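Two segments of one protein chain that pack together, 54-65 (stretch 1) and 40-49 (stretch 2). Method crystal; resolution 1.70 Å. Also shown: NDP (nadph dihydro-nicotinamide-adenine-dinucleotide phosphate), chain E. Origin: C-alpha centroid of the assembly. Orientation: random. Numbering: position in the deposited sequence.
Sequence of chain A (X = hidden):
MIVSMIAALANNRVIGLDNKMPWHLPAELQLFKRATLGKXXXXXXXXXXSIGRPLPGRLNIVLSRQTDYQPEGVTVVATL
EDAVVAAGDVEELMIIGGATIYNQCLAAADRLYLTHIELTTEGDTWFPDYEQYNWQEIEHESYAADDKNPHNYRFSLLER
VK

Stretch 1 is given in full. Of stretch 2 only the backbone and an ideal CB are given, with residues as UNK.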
ATOM      1  N   PRO A  54      13.630  -6.067  -3.253  1.00 17.43           N
ATOM      2  CA  PRO A  54      12.625  -6.003  -4.310  1.00 16.82           C
ATOM      3  C   PRO A  54      11.661  -7.194  -4.168  1.00 15.54           C
ATOM      4  O   PRO A  54      12.060  -8.335  -3.845  1.00 16.78           O
ATOM      5  CB  PRO A  54      13.456  -6.171  -5.606  1.00 18.06           C
ATOM      6  CG  PRO A  54      14.846  -6.009  -5.194  1.00 19.02           C
ATOM      7  CD  PRO A  54      14.950  -6.431  -3.776  1.00 19.49           C
ATOM      8  N   LEU A  55      10.371  -6.942  -4.390  1.00 15.15           N
ATOM      9  CA  LEU A  55       9.407  -8.026  -4.378  1.00 14.76           C
ATOM     10  C   LEU A  55       9.321  -8.714  -5.761  1.00 15.69           C
ATOM     11  O   LEU A  55       9.149  -8.062  -6.825  1.00 16.61           O
ATOM     12  CB  LEU A  55       8.027  -7.507  -3.967  1.00 13.08           C
ATOM     13  CG  LEU A  55       8.024  -7.043  -2.490  1.00 15.16           C
ATOM     14  CD1 LEU A  55       6.669  -6.383  -2.155  1.00 15.65           C
ATOM     15  CD2 LEU A  55       8.285  -8.250  -1.601  1.00 18.68           C
ATOM     16  N   PRO A  56       9.386 -10.044  -5.780  1.00 16.36           N
ATOM     17  CA  PRO A  56       9.268 -10.699  -7.109  1.00 13.43           C
ATOM     18  C   PRO A  56       7.912 -10.580  -7.790  1.00 18.32           C
ATOM     19  O   PRO A  56       6.866 -10.392  -7.146  1.00 17.80           O
ATOM     20  CB  PRO A  56       9.611 -12.203  -6.814  1.00 17.84           C
ATOM     21  CG  PRO A  56      10.236 -12.185  -5.422  1.00 23.17           C
ATOM     22  CD  PRO A  56       9.699 -10.971  -4.681  1.00 19.21           C
ATOM     23  N   GLY A  57       7.873 -10.683  -9.120  1.00 15.22           N
ATOM     24  CA  GLY A  57       6.609 -10.812  -9.836  1.00 14.37           C
ATOM     25  C   GLY A  57       5.929  -9.466 -10.050  1.00 13.17           C
ATOM     26  O   GLY A  57       4.788  -9.409 -10.508  1.00 16.66           O
ATOM     27  N   ARG A  58       6.654  -8.417  -9.663  1.00 14.50           N
ATOM     28  CA  ARG A  58       6.180  -7.029  -9.732  1.00 14.39           C
ATOM     29  C   ARG A  58       7.263  -6.096 -10.180  1.00 11.65           C
ATOM     30  O   ARG A  58       8.382  -6.222  -9.741  1.00 15.13           O
ATOM     31  CB  ARG A  58       5.671  -6.615  -8.327  1.00 14.19           C
ATOM     32  CG  ARG A  58       4.290  -7.220  -7.984  1.00 14.68           C
ATOM     33  CD  ARG A  58       4.077  -7.458  -6.498  1.00 14.03           C
ATOM     34  NE  ARG A  58       4.901  -8.586  -6.085  1.00 13.52           N
ATOM     35  CZ  ARG A  58       4.821  -9.181  -4.893  1.00 18.92           C
ATOM     36  NH1 ARG A  58       3.952  -8.752  -3.930  1.00 14.31           N
ATOM     37  NH2 ARG A  58       5.653 -10.179  -4.638  1.00 14.68           N
ATOM     38  N   LEU A  59       6.926  -5.081 -11.027  1.00 12.24           N
ATOM     39  CA  LEU A  59       7.844  -3.977 -11.315  1.00 13.32           C
ATOM     40  C   LEU A  59       7.889  -3.112 -10.061  1.00 15.70           C
ATOM     41  O   LEU A  59       6.856  -2.564  -9.697  1.00 16.62           O
ATOM     42  CB  LEU A  59       7.321  -3.137 -12.500  1.00 16.90           C
ATOM     43  CG  LEU A  59       8.107  -1.861 -12.811  1.00 19.07           C
ATOM     44  CD1 LEU A  59       9.610  -2.124 -12.948  1.00 21.26           C
ATOM     45  CD2 LEU A  59       7.507  -1.083 -14.059  1.00 19.31           C
ATOM     46  N   ASN A  60       9.049  -3.038  -9.404  1.00 13.33           N
ATOM     47  CA  ASN A  60       9.137  -2.255  -8.155  1.00 11.57           C
ATOM     48  C   ASN A  60       9.599  -0.837  -8.517  1.00 10.96           C
ATOM     49  O   ASN A  60      10.715  -0.661  -8.958  1.00 15.72           O
ATOM     50  CB  ASN A  60      10.158  -2.857  -7.153  1.00 15.24           C
ATOM     51  CG  ASN A  60       9.674  -4.143  -6.472  1.00 16.38           C
ATOM     52  OD1 ASN A  60       9.826  -4.289  -5.271  1.00 16.45           O
ATOM     53  ND2 ASN A  60       9.168  -5.106  -7.240  1.00 18.70           N
ATOM     54  N   ILE A  61       8.774   0.198  -8.257  1.00 11.80           N
ATOM     55  CA  ILE A  61       9.146   1.587  -8.569  1.00 13.96           C
ATOM     56  C   ILE A  61       9.281   2.291  -7.229  1.00 13.53           C
ATOM     57  O   ILE A  61       8.359   2.203  -6.438  1.00 11.41           O
ATOM     58  CB  ILE A  61       8.043   2.245  -9.445  1.00 12.70           C
ATOM     59  CG1 ILE A  61       7.902   1.482 -10.765  1.00 16.28           C
ATOM     60  CG2 ILE A  61       8.286   3.777  -9.641  1.00 14.71           C
ATOM     61  CD1 ILE A  61       6.639   1.833 -11.548  1.00 15.51           C
ATOM     62  N   VAL A  62      10.425   2.947  -6.982  1.00  9.82           N
ATOM     63  CA  VAL A  62      10.653   3.541  -5.664  1.00 10.83           C
ATOM     64  C   VAL A  62      10.860   5.041  -5.837  1.00 14.14           C
ATOM     65  O   VAL A  62      11.677   5.473  -6.653  1.00 13.08           O
ATOM     66  CB  VAL A  62      11.846   2.916  -4.967  1.00 11.55           C
ATOM     67  CG1 VAL A  62      12.137   3.630  -3.609  1.00 12.72           C
ATOM     68  CG2 VAL A  62      11.566   1.460  -4.751  1.00 12.04           C
ATOM     69  N   LEU A  63      10.129   5.862  -5.051  1.00 11.88           N
ATOM     70  CA  LEU A  63      10.299   7.308  -5.136  1.00 12.64           C
ATOM     71  C   LEU A  63      11.420   7.834  -4.247  1.00 13.98           C
ATOM     72  O   LEU A  63      11.417   7.630  -3.015  1.00 13.04           O
ATOM     73  CB  LEU A  63       8.961   7.974  -4.721  1.00 10.94           C
ATOM     74  CG  LEU A  63       7.981   7.842  -5.895  1.00 16.77           C
ATOM     75  CD1 LEU A  63       6.557   7.619  -5.444  1.00 21.23           C
ATOM     76  CD2 LEU A  63       8.089   9.107  -6.753  1.00 16.99           C
ATOM     77  N   SER A  64      12.393   8.521  -4.834  1.00 12.29           N
ATOM     78  CA  SER A  64      13.324   9.262  -4.001  1.00 12.84           C
ATOM     79  C   SER A  64      13.883  10.468  -4.756  1.00 19.04           C
ATOM     80  O   SER A  64      14.059  10.383  -5.969  1.00 14.39           O
ATOM     81  CB  SER A  64      14.498   8.370  -3.593  1.00 16.70           C
ATOM     82  OG  SER A  64      15.548   9.132  -2.983  1.00 16.24           O
ATOM     83  N   ARG A  65      14.189  11.565  -4.051  1.00 14.22           N
ATOM     84  CA  ARG A  65      14.872  12.700  -4.681  1.00 15.36           C
ATOM     85  C   ARG A  65      16.374  12.621  -4.474  1.00 19.82           C
ATOM     86  O   ARG A  65      17.086  13.523  -4.869  1.00 22.18           O
ATOM     87  CB  ARG A  65      14.328  14.054  -4.192  1.00 17.42           C
ATOM     88  CG  ARG A  65      12.857  14.219  -4.522  1.00 17.08           C
ATOM     89  CD  ARG A  65      12.307  15.575  -4.097  1.00 22.53           C
ATOM     90  NE  ARG A  65      10.946  15.363  -3.669  1.00 32.84           N
ATOM     91  CZ  ARG A  65      10.084  16.324  -3.385  1.00 31.17           C
ATOM     92  NH1 ARG A  65      10.464  17.573  -3.507  1.00 32.37           N
ATOM     93  NH2 ARG A  65       8.821  16.019  -3.035  1.00 34.04           N
ATOM     94  N   UNK A  40       2.603  -3.312 -11.465  1.00 14.07           N
ATOM     95  CA  UNK A  40       3.673  -2.448 -10.978  1.00 12.08           C
ATOM     96  C   UNK A  40       3.286  -1.970  -9.599  1.00 13.41           C
ATOM     97  O   UNK A  40       2.079  -1.731  -9.376  1.00 15.52           O
ATOM     98  CB  UNK A  40       3.926  -1.270 -11.921  1.00 12.08           C
ATOM     99  N   UNK A  41       4.251  -1.868  -8.711  1.00 11.25           N
ATOM    100  CA  UNK A  41       4.016  -1.339  -7.358  1.00 11.99           C
ATOM    101  C   UNK A  41       4.888  -0.097  -7.172  1.00 14.59           C
ATOM    102  O   UNK A  41       6.072  -0.101  -7.509  1.00 12.88           O
ATOM    103  CB  UNK A  41       4.323  -2.388  -6.287  1.00 11.99           C
ATOM    104  N   UNK A  42       4.280   0.982  -6.671  1.00 10.20           N
ATOM    105  CA  UNK A  42       4.959   2.235  -6.490  1.00 12.40           C
ATOM    106  C   UNK A  42       5.010   2.522  -4.981  1.00 11.80           C
ATOM    107  O   UNK A  42       4.000   2.371  -4.299  1.00 11.74           O
ATOM    108  CB  UNK A  42       4.262   3.357  -7.262  1.00 12.40           C
ATOM    109  N   UNK A  43       6.178   2.881  -4.481  1.00  8.94           N
ATOM    110  CA  UNK A  43       6.363   3.079  -3.015  1.00 11.08           C
ATOM    111  C   UNK A  43       7.344   4.208  -2.744  1.00 11.18           C
ATOM    112  O   UNK A  43       8.238   4.528  -3.576  1.00 11.14           O
ATOM    113  CB  UNK A  43       6.862   1.795  -2.349  1.00 11.08           C
ATOM    114  N   UNK A  44       7.226   4.782  -1.545  1.00  9.37           N
ATOM    115  CA  UNK A  44       8.236   5.766  -1.099  1.00 10.15           C
ATOM    116  C   UNK A  44       9.479   5.046  -0.646  1.00 11.17           C
ATOM    117  O   UNK A  44       9.484   3.838  -0.356  1.00 12.12           O
ATOM    118  CB  UNK A  44       7.698   6.646   0.031  1.00 10.15           C
ATOM    119  N   UNK A  45      10.553   5.809  -0.541  1.00 10.77           N
ATOM    120  CA  UNK A  45      11.808   5.243  -0.102  1.00 11.42           C
ATOM    121  C   UNK A  45      11.791   4.565   1.278  1.00 10.90           C
ATOM    122  O   UNK A  45      12.393   3.504   1.428  1.00 13.25           O
ATOM    123  CB  UNK A  45      12.861   6.353  -0.097  1.00 11.42           C
ATOM    124  N   UNK A  46      11.077   5.119   2.275  1.00 12.91           N
ATOM    125  CA  UNK A  46      11.074   4.489   3.574  1.00 12.98           C
ATOM    126  C   UNK A  46      10.408   3.110   3.513  1.00 12.10           C
ATOM    127  O   UNK A  46      10.851   2.167   4.163  1.00 13.86           O
ATOM    128  CB  UNK A  46      10.363   5.384   4.591  1.00 12.98           C
ATOM    129  N   UNK A  47       9.308   3.033   2.760  1.00 10.83           N
ATOM    130  CA  UNK A  47       8.604   1.756   2.600  1.00 12.27           C
ATOM    131  C   UNK A  47       9.512   0.722   1.948  1.00 14.23           C
ATOM    132  O   UNK A  47       9.595  -0.439   2.383  1.00 12.34           O
ATOM    133  CB  UNK A  47       7.334   1.941   1.768  1.00 12.27           C
ATOM    134  N   UNK A  48      10.233   1.134   0.904  1.00 10.87           N
ATOM    135  CA  UNK A  48      11.169   0.161   0.319  1.00 11.39           C
ATOM    136  C   UNK A  48      12.153  -0.359   1.375  1.00 13.61           C
ATOM    137  O   UNK A  48      12.459  -1.538   1.394  1.00 15.17           O
ATOM    138  CB  UNK A  48      11.935   0.793  -0.845  1.00 11.39           C
ATOM    139  N   UNK A  49      12.698   0.539   2.193  1.00 14.43           N
ATOM    140  CA  UNK A  49      13.706   0.125   3.174  1.00 15.27           C
ATOM    141  C   UNK A  49      13.092  -0.814   4.181  1.00 16.53           C
ATOM    142  O   UNK A  49      13.744  -1.776   4.631  1.00 18.77           O
ATOM    143  CB  UNK A  49      14.315   1.336   3.884  1.00 15.27           C
TER
HETATM  144  PA  NDP E 163       7.295   6.647   2.527  1.00 11.71           P
HETATM  145  O1A NDP E 163       6.090   7.324   1.927  1.00 12.52           O
HETATM  146  O2A NDP E 163       7.480   5.164   2.439  1.00 12.37           O
HETATM  147  O5B NDP E 163       8.694   7.313   2.004  1.00 11.41           O
HETATM  148  C5B NDP E 163       8.803   8.752   1.976  1.00 11.27           C
HETATM  149  C4B NDP E 163      10.095   9.049   1.225  1.00 13.33           C
HETATM  150  O4B NDP E 163       9.790   8.920  -0.171  1.00 14.51           O
HETATM  151  C3B NDP E 163      10.466  10.549   1.330  1.00 14.88           C
HETATM  152  O3B NDP E 163      11.189  10.791   2.533  1.00 15.25           O
HETATM  153  C2B NDP E 163      11.248  10.814   0.054  1.00 16.38           C
HETATM  154  O2B NDP E 163      12.492  10.105   0.047  1.00 15.77           O
HETATM  155  C1B NDP E 163      10.385  10.026  -0.911  1.00 13.11           C
HETATM  156  N9A NDP E 163       9.329  10.831  -1.562  1.00 12.61           N
HETATM  157  C8A NDP E 163       8.110  11.078  -1.058  1.00 16.73           C
HETATM  158  N7A NDP E 163       7.352  11.761  -1.941  1.00 17.11           N
HETATM  159  C5A NDP E 163       8.113  11.937  -3.057  1.00 15.82           C
HETATM  160  C6A NDP E 163       7.945  12.532  -4.390  1.00 21.11           C
HETATM  161  N6A NDP E 163       6.792  13.173  -4.772  1.00 17.89           N
HETATM  162  N1A NDP E 163       9.036  12.436  -5.224  1.00 17.29           N
HETATM  163  C2A NDP E 163      10.179  11.822  -4.937  1.00 14.90           C
HETATM  164  N3A NDP E 163      10.385  11.266  -3.746  1.00 18.10           N
HETATM  165  C4A NDP E 163       9.390  11.298  -2.799  1.00 15.18           C
HETATM  166  O3  NDP E 163       7.472   7.076   4.077  1.00 11.59           O
HETATM  167  PN  NDP E 163       6.528   7.221   5.371  1.00 12.43           P
HETATM  168  O1N NDP E 163       5.469   8.219   5.078  1.00 14.03           O
HETATM  169  O2N NDP E 163       7.412   7.422   6.548  1.00 14.24           O
HETATM  170  O5D NDP E 163       5.775   5.828   5.434  1.00 12.63           O
HETATM  171  C5D NDP E 163       6.486   4.693   5.908  1.00 12.17           C
HETATM  172  C4D NDP E 163       5.693   4.026   7.026  1.00 12.08           C
HETATM  173  O4D NDP E 163       4.481   3.394   6.470  1.00 12.16           O
HETATM  174  C3D NDP E 163       6.448   2.898   7.746  1.00 13.06           C
HETATM  175  O3D NDP E 163       6.080   2.913   9.139  1.00 15.61           O
HETATM  176  C2D NDP E 163       5.890   1.618   7.123  1.00 10.49           C
HETATM  177  O2D NDP E 163       5.985   0.451   7.978  1.00 14.26           O
HETATM  178  C1D NDP E 163       4.456   2.026   6.922  1.00 12.10           C
HETATM  179  N1N NDP E 163       3.734   1.301   5.882  1.00 13.82           N
HETATM  180  C2N NDP E 163       2.585   0.713   6.219  1.00 12.02           C
HETATM  181  C3N NDP E 163       1.814   0.119   5.252  1.00 10.14           C
HETATM  182  C7N NDP E 163       0.540  -0.543   5.674  1.00 10.00           C
HETATM  183  O7N NDP E 163      -0.210  -0.938   4.806  1.00 10.91           O
HETATM  184  N7N NDP E 163       0.158  -0.600   6.953  1.00 10.06           N
HETATM  185  C4N NDP E 163       2.181   0.040   3.778  1.00 12.05           C
HETATM  186  C5N NDP E 163       3.412   0.782   3.568  1.00  8.88           C
HETATM  187  C6N NDP E 163       4.147   1.324   4.594  1.00 14.82           C
HETATM  188  P2B NDP E 163      13.892  10.893  -0.188  1.00 15.16           P
HETATM  189  O1X NDP E 163      14.824   9.794  -0.459  1.00 16.31           O
HETATM  190  O2X NDP E 163      13.581  11.861  -1.278  1.00 14.37           O
HETATM  191  O3X NDP E 163      14.114  11.673   1.078  1.00 19.52           O

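Position 40 has phi/psi of -70/142, and its CB points sideways, 3.9 Å from Leu59 O and 4.1 Å from Ile61 CD1. Small or medium apolar residues suit it, and the phi also admits proline. It is Pro40, whose CB lies 4.2 Å from Leu59 CB.

From 41 to 44 the backbone pairs in parallel with 60-63. The N of position 41 donates to Leu59 O (2.9 Å, 171°), Ile61 N donates to the O of 41 (2.8 Å), the N of 43 donates to Ile61 O (3.0 Å), and Leu63 N donates to the O of 43 (2.7 Å).

Position 41 directs its CB to the face holding Asn60, 4.9 Å from Arg58 CB. Leu55 and the aliphatic part of Arg58 offer apolar surface, suiting valine, isoleucine or leucine. Ile41, with chi1 p and chi2 t, brings CD1 to 3.9 Å from Leu55 CD1 and CG2 to 4.0 Å from Arg58 CD.

Position 42 lies on the other face, with Ile61 and Leu63; its ideal CB is 5.2 Å from Leu63 CD1. A branched aliphatic would bridge the two. Val42 does so: CG1 is 3.7 Å from Leu63 CD1 and CG2 is 4.0 Å from Ile61 CD1.

Position 43 returns to the Asn60 and Val62 face, its CB 5.3 Å from Val62 CG2. A long, flexible apolar chain could reach stretch 1, though leucine or isoleucine is also plausible. Met43 places CG 3.9 Å from Val62 CG2 and CE 4.0 Å from Asn60 OD1.

At position 44 an ideal CB would sit 2.3 Å from NDP O5B, a clash that argues for glycine although phi/psi (-78/164) would not demand it. Gly44 is the residue, at the helix N-cap position.

Position 45 begins the helix, its CB sideways and 4.4 Å from Ser64 CB. The nearby NDP phosphate favours lysine or arginine. Extended Arg45 donates from NH1 to NDP O1X (2.9 Å).

Positions 46 and 47 find no stretch 1 atom within 5.5 Å of CB; NDP favours polar donors. Asn46 ND2 bonds NDP O2N (3.1 Å), and Thr47 OG1 bonds NDP O2A (2.7 Å).

Position 48 points toward stretch 1, its CB 4.0 Å from Val62 CG1, suiting a large apolar or aromatic residue. Phe48 sets CG 3.9 Å from Val62 CG2, while Pro54 N meets the ring edge, 3.9 Å from CE1.

Position 49 is out of reach, so many polar residues fit. Glu49 OE2 forms a salt bridge with Arg45 NE (3.1 Å).

Stretch 2 (40-49) PIVMGRNTFE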
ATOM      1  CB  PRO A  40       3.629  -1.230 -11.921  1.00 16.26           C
ATOM      2  CG  PRO A  40       2.799  -1.681 -13.095  1.00 21.41           C
ATOM      3  CD  PRO A  40       1.847  -2.687 -12.564  1.00 18.80           C
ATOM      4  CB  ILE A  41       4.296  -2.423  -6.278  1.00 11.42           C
ATOM      5  CG1 ILE A  41       5.739  -2.966  -6.309  1.00 13.31           C
ATOM      6  CG2 ILE A  41       3.217  -3.517  -6.360  1.00 11.80           C
ATOM      7  CD1 ILE A  41       5.990  -3.961  -5.133  1.00 12.46           C
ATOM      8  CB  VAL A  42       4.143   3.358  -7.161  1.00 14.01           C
ATOM      9  CG1 VAL A  42       4.809   4.645  -6.894  1.00 12.47           C
ATOM     10  CG2 VAL A  42       4.080   3.089  -8.691  1.00 14.99           C
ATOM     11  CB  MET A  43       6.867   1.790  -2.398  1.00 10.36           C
ATOM     12  CG  MET A  43       8.304   1.483  -2.669  1.00 11.24           C
ATOM     13  SD  MET A  43       8.733  -0.291  -2.446  1.00 14.98           S
ATOM     14  CE  MET A  43       8.049  -0.994  -3.988  1.00 12.51           C
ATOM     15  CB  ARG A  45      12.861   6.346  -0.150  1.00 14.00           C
ATOM     16  CG  ARG A  45      14.203   5.803   0.266  1.00 19.53           C
ATOM     17  CD  ARG A  45      15.044   6.993   0.638  1.00 25.43           C
ATOM     18  NE  ARG A  45      16.374   6.640   1.124  1.00 28.89           N
ATOM     19  CZ  ARG A  45      17.434   7.444   0.973  1.00 28.76           C
ATOM     20  NH1 ARG A  45      17.304   8.613   0.309  1.00 21.72           N
ATOM     21  NH2 ARG A  45      18.627   7.058   1.448  1.00 29.42           N
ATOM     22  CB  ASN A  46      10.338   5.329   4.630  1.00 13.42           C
ATOM     23  CG  ASN A  46      11.042   6.629   4.911  1.00 17.91           C
ATOM     24  OD1 ASN A  46      12.240   6.745   4.663  1.00 21.27           O
ATOM     25  ND2 ASN A  46      10.320   7.599   5.478  1.00 17.11           N
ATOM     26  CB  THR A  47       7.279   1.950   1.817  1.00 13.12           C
ATOM     27  OG1 THR A  47       6.390   2.674   2.701  1.00 13.08           O
ATOM     28  CG2 THR A  47       6.637   0.601   1.533  1.00 13.29           C
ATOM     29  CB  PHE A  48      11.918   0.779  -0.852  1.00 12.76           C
ATOM     30  CG  PHE A  48      12.948  -0.164  -1.433  1.00 11.96           C
ATOM     31  CD1 PHE A  48      12.554  -1.326  -2.065  1.00 14.67           C
ATOM     32  CD2 PHE A  48      14.299   0.115  -1.306  1.00 19.24           C
ATOM     33  CE1 PHE A  48      13.521  -2.248  -2.536  1.00 17.24           C
ATOM     34  CE2 PHE A  48      15.261  -0.778  -1.803  1.00 20.63           C
ATOM     35  CZ  PHE A  48      14.864  -1.938  -2.406  1.00 18.45           C
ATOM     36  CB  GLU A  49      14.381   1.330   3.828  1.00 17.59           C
ATOM     37  CG  GLU A  49      15.212   2.072   2.793  1.00 21.35           C
ATOM     38  CD  GLU A  49      15.975   3.230   3.386  1.00 35.55           C
ATOM     39  OE1 GLU A  49      15.794   3.465   4.612  1.00 40.91           O
ATOM     40  OE2 GLU A  49      16.729   3.915   2.628  1.00 38.97           O
TER
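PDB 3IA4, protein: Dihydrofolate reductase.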